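Local atomic coordinates of vacuolar aminopeptidase 1 (Saccharomyces cerevisiae, PDB entry 5JGF), a protein that removes N-terminal amino acids, preferably neutral or hydrophobic ones, from peptides as a zinc-dependent dodecameric enzyme, and is the major cargo of the cytoplasm-to-vacuole targeting pathway. Residues 16-26 with 237-248. Numbering follows the deposited sequence.
Sequences IDFIYKNPTTY and DLDLFDVQKGTI
Tyr26 OH donates a hydrogen bond to Asp237 OD2 at 2.6 Å, reaching this oxygen on its anti side and 31° out of the carboxylate plane. The phenol ring and the carboxylate stand almost perpendicular, at 87°. The other oxygen, Asp237 OD1, forms a salt bridge with Lys98, which also pairs with Asp239 OD2; one lysine thus ties two acidic side chains of strand 233-242. Asp239 OD1 lies against the methyl of Thr24, 3.6 Å from its CG2, and accepts from a water that also donates to Pro23 O. Thr24 turns its hydroxyl to His27 and occupies the N-cap position of helix 25-38. Pro23, in the linker between the helices, lays CB over the centre of the Phe241 ring, 3.4 Å from CB to ring centroid, in a CH-pi contact; its CG reaches the CZ side of the same ring. The linker and the start of helix 25-38 thus lie along strand 233-242, in the antiparallel sheet that in M18 peptidases belongs to the dimerization domain; the end of helix 7-21 meets turn 243-246, which leads to strand 247-249. With CG anti to its backbone N (chi1 -176°), the Tyr20 ring reaches this turn. Lys245 CB covers one ring face off-centre, while Val243 O sits in plane at the edge, 3.3 Å from Tyr20 CE1; a water bridges Tyr20 OH to the same carbonyl. The lysine chain crosses the tyrosine at about a right angle and bends at its last torsion, bringing Lys245 NZ to Asp17 OD1 in a 2.7 Å salt bridge nearly along the C-O axis. Ile16 closes this end, its CG2 3.5 Å from Gly246 O and its CD1 4.0 Å from Ile248 CD1, while a water joins Ile16 O to Gly246 N.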
ATOM      1  N   ILE D  16     -48.553  -6.275  19.426  1.00 14.21           N
ATOM      2  CA  ILE D  16     -47.735  -5.213  20.010  1.00 13.80           C
ATOM      3  C   ILE D  16     -47.706  -5.345  21.534  1.00 15.79           C
ATOM      4  O   ILE D  16     -46.646  -5.237  22.158  1.00 12.74           O
ATOM      5  CB  ILE D  16     -48.267  -3.816  19.601  1.00 14.87           C
ATOM      6  CG1 ILE D  16     -47.923  -3.551  18.130  1.00 14.77           C
ATOM      7  CG2 ILE D  16     -47.687  -2.734  20.514  1.00 14.26           C
ATOM      8  CD1 ILE D  16     -48.519  -2.273  17.571  1.00 14.56           C
ATOM      9  N   ASP D  17     -48.869  -5.589  22.133  1.00 16.26           N
ATOM     10  CA  ASP D  17     -48.945  -5.749  23.582  1.00 16.71           C
ATOM     11  C   ASP D  17     -48.153  -6.977  24.034  1.00 13.74           C
ATOM     12  O   ASP D  17     -47.466  -6.939  25.052  1.00 13.51           O
ATOM     13  CB  ASP D  17     -50.402  -5.874  24.039  1.00 19.46           C
ATOM     14  CG  ASP D  17     -51.200  -4.609  23.793  1.00 25.98           C
ATOM     15  OD1 ASP D  17     -50.580  -3.527  23.690  1.00 28.08           O
ATOM     16  OD2 ASP D  17     -52.447  -4.691  23.719  1.00 28.85           O
ATOM     17  N   PHE D  18     -48.251  -8.057  23.265  1.00 13.80           N
ATOM     18  CA  PHE D  18     -47.539  -9.299  23.557  1.00 12.98           C
ATOM     19  C   PHE D  18     -46.032  -9.045  23.602  1.00 13.34           C
ATOM     20  O   PHE D  18     -45.349  -9.448  24.544  1.00 11.66           O
ATOM     21  CB  PHE D  18     -47.884 -10.343  22.483  1.00 13.59           C
ATOM     22  CG  PHE D  18     -46.848 -11.424  22.304  1.00 13.28           C
ATOM     23  CD1 PHE D  18     -46.631 -12.380  23.290  1.00 13.44           C
ATOM     24  CD2 PHE D  18     -46.116 -11.504  21.121  1.00 13.23           C
ATOM     25  CE1 PHE D  18     -45.698 -13.407  23.100  1.00 14.62           C
ATOM     26  CE2 PHE D  18     -45.185 -12.521  20.919  1.00 13.19           C
ATOM     27  CZ  PHE D  18     -44.975 -13.477  21.909  1.00 14.48           C
ATOM     28  N   ILE D  19     -45.518  -8.364  22.583  1.00 12.84           N
ATOM     29  CA  ILE D  19     -44.092  -8.066  22.517  1.00 12.18           C
ATOM     30  C   ILE D  19     -43.656  -7.190  23.688  1.00 13.42           C
ATOM     31  O   ILE D  19     -42.622  -7.436  24.309  1.00 11.62           O
ATOM     32  CB  ILE D  19     -43.746  -7.349  21.187  1.00 12.73           C
ATOM     33  CG1 ILE D  19     -43.879  -8.331  20.018  1.00 12.46           C
ATOM     34  CG2 ILE D  19     -42.345  -6.740  21.261  1.00 12.85           C
ATOM     35  CD1 ILE D  19     -42.858  -9.465  20.028  1.00 13.13           C
ATOM     36  N   TYR D  20     -44.459  -6.174  23.987  1.00 12.37           N
ATOM     37  CA  TYR D  20     -44.174  -5.230  25.063  1.00 13.58           C
ATOM     38  C   TYR D  20     -44.248  -5.842  26.464  1.00 14.88           C
ATOM     39  O   TYR D  20     -43.419  -5.546  27.324  1.00 14.28           O
ATOM     40  CB  TYR D  20     -45.147  -4.049  24.968  1.00 15.43           C
ATOM     41  CG  TYR D  20     -44.900  -2.935  25.960  1.00 17.04           C
ATOM     42  CD1 TYR D  20     -43.718  -2.190  25.927  1.00 15.92           C
ATOM     43  CD2 TYR D  20     -45.863  -2.598  26.911  1.00 17.91           C
ATOM     44  CE1 TYR D  20     -43.504  -1.137  26.812  1.00 16.04           C
ATOM     45  CE2 TYR D  20     -45.659  -1.547  27.804  1.00 17.52           C
ATOM     46  CZ  TYR D  20     -44.480  -0.821  27.748  1.00 17.46           C
ATOM     47  OH  TYR D  20     -44.282   0.227  28.618  1.00 14.94           O
ATOM     48  N   LYS D  21     -45.233  -6.702  26.692  1.00 14.98           N
ATOM     49  CA  LYS D  21     -45.401  -7.311  28.008  1.00 16.68           C
ATOM     50  C   LYS D  21     -44.573  -8.562  28.270  1.00 15.25           C
ATOM     51  O   LYS D  21     -44.513  -9.031  29.402  1.00 14.29           O
ATOM     52  CB  LYS D  21     -46.883  -7.621  28.246  1.00 19.08           C
ATOM     53  CG  LYS D  21     -47.753  -6.379  28.344  1.00 24.74           C
ATOM     54  CD  LYS D  21     -49.230  -6.736  28.433  1.00 32.25           C
ATOM     55  CE  LYS D  21     -50.093  -5.490  28.583  1.00 36.78           C
ATOM     56  NZ  LYS D  21     -51.546  -5.825  28.589  1.00 40.90           N
ATOM     57  N   ASN D  22     -43.926  -9.094  27.237  1.00 14.22           N
ATOM     58  CA  ASN D  22     -43.120 -10.307  27.381  1.00 13.61           C
ATOM     59  C   ASN D  22     -41.787 -10.121  26.656  1.00 12.52           C
ATOM     60  O   ASN D  22     -41.534 -10.731  25.620  1.00 12.07           O
ATOM     61  CB  ASN D  22     -43.898 -11.483  26.795  1.00 13.48           C
ATOM     62  CG  ASN D  22     -45.264 -11.637  27.433  1.00 16.11           C
ATOM     63  OD1 ASN D  22     -45.388 -12.180  28.528  1.00 16.26           O
ATOM     64  ND2 ASN D  22     -46.295 -11.126  26.764  1.00 17.14           N
ATOM     65  N   PRO D  23     -40.905  -9.287  27.222  1.00 14.33           N
ATOM     66  CA  PRO D  23     -39.584  -8.963  26.673  1.00 14.21           C
ATOM     67  C   PRO D  23     -38.547 -10.067  26.516  1.00 13.96           C
ATOM     68  O   PRO D  23     -37.755 -10.032  25.574  1.00 14.12           O
ATOM     69  CB  PRO D  23     -39.103  -7.850  27.599  1.00 13.10           C
ATOM     70  CG  PRO D  23     -39.685  -8.263  28.919  1.00 13.90           C
ATOM     71  CD  PRO D  23     -41.096  -8.643  28.534  1.00 13.01           C
ATOM     72  N   THR D  24     -38.531 -11.035  27.429  1.00 14.39           N
ATOM     73  CA  THR D  24     -37.549 -12.114  27.342  1.00 13.05           C
ATOM     74  C   THR D  24     -38.172 -13.430  26.888  1.00 15.15           C
ATOM     75  O   THR D  24     -39.393 -13.595  26.905  1.00 14.58           O
ATOM     76  CB  THR D  24     -36.860 -12.358  28.697  1.00 14.80           C
ATOM     77  OG1 THR D  24     -37.763 -13.038  29.580  1.00 13.74           O
ATOM     78  CG2 THR D  24     -36.446 -11.030  29.329  1.00 13.02           C
ATOM     79  N   THR D  25     -37.324 -14.366  26.479  1.00 14.04           N
ATOM     80  CA  THR D  25     -37.801 -15.667  26.028  1.00 14.33           C
ATOM     81  C   THR D  25     -38.640 -16.320  27.131  1.00 14.19           C
ATOM     82  O   THR D  25     -39.673 -16.937  26.858  1.00 13.99           O
ATOM     83  CB  THR D  25     -36.620 -16.580  25.656  1.00 15.52           C
ATOM     84  OG1 THR D  25     -35.788 -15.907  24.699  1.00 14.83           O
ATOM     85  CG2 THR D  25     -37.122 -17.883  25.040  1.00 12.41           C
ATOM     86  N   TYR D  26     -38.202 -16.170  28.377  1.00 13.64           N
ATOM     87  CA  TYR D  26     -38.939 -16.731  29.510  1.00 14.98           C
ATOM     88  C   TYR D  26     -40.370 -16.205  29.565  1.00 15.86           C
ATOM     89  O   TYR D  26     -41.307 -16.977  29.777  1.00 15.01           O
ATOM     90  CB  TYR D  26     -38.241 -16.396  30.829  1.00 12.92           C
ATOM     91  CG  TYR D  26     -36.904 -17.071  31.006  1.00 13.68           C
ATOM     92  CD1 TYR D  26     -36.815 -18.453  31.179  1.00 13.88           C
ATOM     93  CD2 TYR D  26     -35.724 -16.329  31.003  1.00 14.40           C
ATOM     94  CE1 TYR D  26     -35.580 -19.080  31.349  1.00 13.88           C
ATOM     95  CE2 TYR D  26     -34.486 -16.945  31.170  1.00 15.50           C
ATOM     96  CZ  TYR D  26     -34.421 -18.316  31.342  1.00 15.28           C
ATOM     97  OH  TYR D  26     -33.197 -18.927  31.499  1.00 15.87           O
ATOM     98  N   ASP D 237     -30.810 -15.074  35.212  1.00 15.69           N
ATOM     99  CA  ASP D 237     -30.552 -15.035  33.777  1.00 15.53           C
ATOM    100  C   ASP D 237     -31.384 -13.850  33.305  1.00 14.20           C
ATOM    101  O   ASP D 237     -32.567 -13.993  33.000  1.00 14.85           O
ATOM    102  CB  ASP D 237     -31.041 -16.333  33.123  1.00 15.82           C
ATOM    103  CG  ASP D 237     -30.779 -16.379  31.626  1.00 17.39           C
ATOM    104  OD1 ASP D 237     -30.293 -15.374  31.067  1.00 16.13           O
ATOM    105  OD2 ASP D 237     -31.071 -17.426  31.007  1.00 17.07           O
ATOM    106  N   LEU D 238     -30.760 -12.675  33.268  1.00 13.75           N
ATOM    107  CA  LEU D 238     -31.452 -11.451  32.875  1.00 13.11           C
ATOM    108  C   LEU D 238     -30.962 -10.861  31.557  1.00 14.32           C
ATOM    109  O   LEU D 238     -29.783 -10.976  31.217  1.00 13.97           O
ATOM    110  CB  LEU D 238     -31.303 -10.394  33.978  1.00 13.96           C
ATOM    111  CG  LEU D 238     -31.695 -10.822  35.399  1.00 16.46           C
ATOM    112  CD1 LEU D 238     -31.509  -9.649  36.362  1.00 16.98           C
ATOM    113  CD2 LEU D 238     -33.140 -11.301  35.411  1.00 13.18           C
ATOM    114  N   ASP D 239     -31.888 -10.234  30.833  1.00 11.99           N
ATOM    115  CA  ASP D 239     -31.614  -9.582  29.552  1.00 13.72           C
ATOM    116  C   ASP D 239     -31.766  -8.081  29.732  1.00 14.94           C
ATOM    117  O   ASP D 239     -32.374  -7.613  30.698  1.00 14.02           O
ATOM    118  CB  ASP D 239     -32.669  -9.908  28.484  1.00 15.52           C
ATOM    119  CG  ASP D 239     -32.717 -11.357  28.082  1.00 16.32           C
ATOM    120  OD1 ASP D 239     -33.562 -11.654  27.214  1.00 18.86           O
ATOM    121  OD2 ASP D 239     -31.944 -12.182  28.599  1.00 17.33           O
ATOM    122  N   LEU D 240     -31.224  -7.344  28.770  1.00 13.24           N
ATOM    123  CA  LEU D 240     -31.396  -5.903  28.694  1.00 12.55           C
ATOM    124  C   LEU D 240     -32.103  -5.829  27.348  1.00 12.73           C
ATOM    125  O   LEU D 240     -31.676  -6.474  26.387  1.00 12.57           O
ATOM    126  CB  LEU D 240     -30.065  -5.155  28.634  1.00 13.22           C
ATOM    127  CG  LEU D 240     -29.306  -5.008  29.949  1.00 13.71           C
ATOM    128  CD1 LEU D 240     -28.187  -3.991  29.739  1.00 15.27           C
ATOM    129  CD2 LEU D 240     -30.248  -4.528  31.061  1.00 13.23           C
ATOM    130  N   PHE D 241     -33.188  -5.067  27.274  1.00 13.03           N
ATOM    131  CA  PHE D 241     -33.957  -4.973  26.039  1.00 13.64           C
ATOM    132  C   PHE D 241     -34.588  -3.597  25.880  1.00 12.47           C
ATOM    133  O   PHE D 241     -34.722  -2.854  26.848  1.00 12.55           O
ATOM    134  CB  PHE D 241     -35.055  -6.035  26.070  1.00 12.51           C
ATOM    135  CG  PHE D 241     -35.812  -6.064  27.367  1.00 12.76           C
ATOM    136  CD1 PHE D 241     -36.788  -5.109  27.642  1.00 13.36           C
ATOM    137  CD2 PHE D 241     -35.499  -7.004  28.343  1.00 14.18           C
ATOM    138  CE1 PHE D 241     -37.445  -5.090  28.877  1.00 16.64           C
ATOM    139  CE2 PHE D 241     -36.148  -6.996  29.582  1.00 14.99           C
ATOM    140  CZ  PHE D 241     -37.122  -6.036  29.849  1.00 15.57           C
ATOM    141  N   ASP D 242     -34.983  -3.275  24.650  1.00 12.50           N
ATOM    142  CA  ASP D 242     -35.611  -1.991  24.346  1.00 12.54           C
ATOM    143  C   ASP D 242     -37.010  -1.963  24.963  1.00 14.15           C
ATOM    144  O   ASP D 242     -37.814  -2.865  24.719  1.00 12.71           O
ATOM    145  CB  ASP D 242     -35.728  -1.811  22.825  1.00 13.96           C
ATOM    146  CG  ASP D 242     -36.047  -0.382  22.421  1.00 16.66           C
ATOM    147  OD1 ASP D 242     -36.622   0.366  23.239  1.00 19.14           O
ATOM    148  OD2 ASP D 242     -35.732  -0.008  21.275  1.00 18.70           O
ATOM    149  N   VAL D 243     -37.301  -0.936  25.759  1.00 13.78           N
ATOM    150  CA  VAL D 243     -38.613  -0.818  26.389  1.00 15.19           C
ATOM    151  C   VAL D 243     -39.589   0.035  25.590  1.00 15.51           C
ATOM    152  O   VAL D 243     -40.692   0.310  26.061  1.00 15.45           O
ATOM    153  CB  VAL D 243     -38.525  -0.213  27.813  1.00 16.55           C
ATOM    154  CG1 VAL D 243     -37.764  -1.144  28.729  1.00 19.05           C
ATOM    155  CG2 VAL D 243     -37.869   1.156  27.759  1.00 15.77           C
ATOM    156  N   GLN D 244     -39.200   0.472  24.393  1.00 13.63           N
ATOM    157  CA  GLN D 244     -40.114   1.285  23.596  1.00 12.63           C
ATOM    158  C   GLN D 244     -41.216   0.403  23.020  1.00 14.80           C
ATOM    159  O   GLN D 244     -40.957  -0.511  22.236  1.00 12.37           O
ATOM    160  CB  GLN D 244     -39.381   2.002  22.458  1.00 12.51           C
ATOM    161  CG  GLN D 244     -40.311   2.882  21.614  1.00 13.76           C
ATOM    162  CD  GLN D 244     -39.587   3.620  20.501  1.00 14.74           C
ATOM    163  OE1 GLN D 244     -38.559   3.162  20.004  1.00 13.94           O
ATOM    164  NE2 GLN D 244     -40.138   4.759  20.088  1.00 14.23           N
ATOM    165  N   LYS D 245     -42.453   0.683  23.418  1.00 12.62           N
ATOM    166  CA  LYS D 245     -43.593  -0.092  22.952  1.00 12.22           C
ATOM    167  C   LYS D 245     -43.760   0.021  21.441  1.00 12.17           C
ATOM    168  O   LYS D 245     -43.468   1.064  20.849  1.00 13.08           O
ATOM    169  CB  LYS D 245     -44.867   0.387  23.656  1.00 13.19           C
ATOM    170  CG  LYS D 245     -46.115  -0.402  23.298  1.00 18.29           C
ATOM    171  CD  LYS D 245     -47.308   0.061  24.125  1.00 24.30           C
ATOM    172  CE  LYS D 245     -48.595  -0.574  23.629  1.00 29.74           C
ATOM    173  NZ  LYS D 245     -49.243  -1.419  24.669  1.00 35.02           N
ATOM    174  N   GLY D 246     -44.215  -1.063  20.824  1.00 12.69           N
ATOM    175  CA  GLY D 246     -44.429  -1.070  19.387  1.00 12.09           C
ATOM    176  C   GLY D 246     -45.500  -0.070  18.990  1.00 13.89           C
ATOM    177  O   GLY D 246     -46.298   0.362  19.826  1.00 13.77           O
ATOM    178  N   THR D 247     -45.529   0.291  17.711  1.00 13.59           N
ATOM    179  CA  THR D 247     -46.493   1.264  17.223  1.00 15.49           C
ATOM    180  C   THR D 247     -46.896   1.010  15.774  1.00 16.15           C
ATOM    181  O   THR D 247     -46.115   0.482  14.980  1.00 14.23           O
ATOM    182  CB  THR D 247     -45.905   2.692  17.280  1.00 17.65           C
ATOM    183  OG1 THR D 247     -45.350   2.937  18.578  1.00 20.53           O
ATOM    184  CG2 THR D 247     -46.987   3.726  16.990  1.00 20.25           C
ATOM    185  N   ILE D 248     -48.126   1.380  15.436  1.00 15.58           N
ATOM    186  CA  ILE D 248     -48.589   1.258  14.063  1.00 15.30           C
ATOM    187  C   ILE D 248     -48.070   2.540  13.421  1.00 16.23           C
ATOM    188  O   ILE D 248     -48.262   3.625  13.968  1.00 16.73           O
ATOM    189  CB  ILE D 248     -50.133   1.218  13.986  1.00 16.65           C
ATOM    190  CG1 ILE D 248     -50.641  -0.090  14.593  1.00 15.91           C
ATOM    191  CG2 ILE D 248     -50.596   1.358  12.540  1.00 16.73           C
ATOM    192  CD1 ILE D 248     -50.054  -1.342  13.943  1.00 17.80           C
TER
HETATM  193  O   HOH W   1     -44.380  -3.864  21.406  1.00 14.12           O
HETATM  194  O   HOH W   2     -42.132   1.612  27.912  1.00 17.55           O
HETATM  195  O   HOH W   3     -34.940  -9.690  25.241  1.00 15.24           O
HETATM  196  O   HOH W   4     -34.578 -13.569  26.083  1.00 18.42           O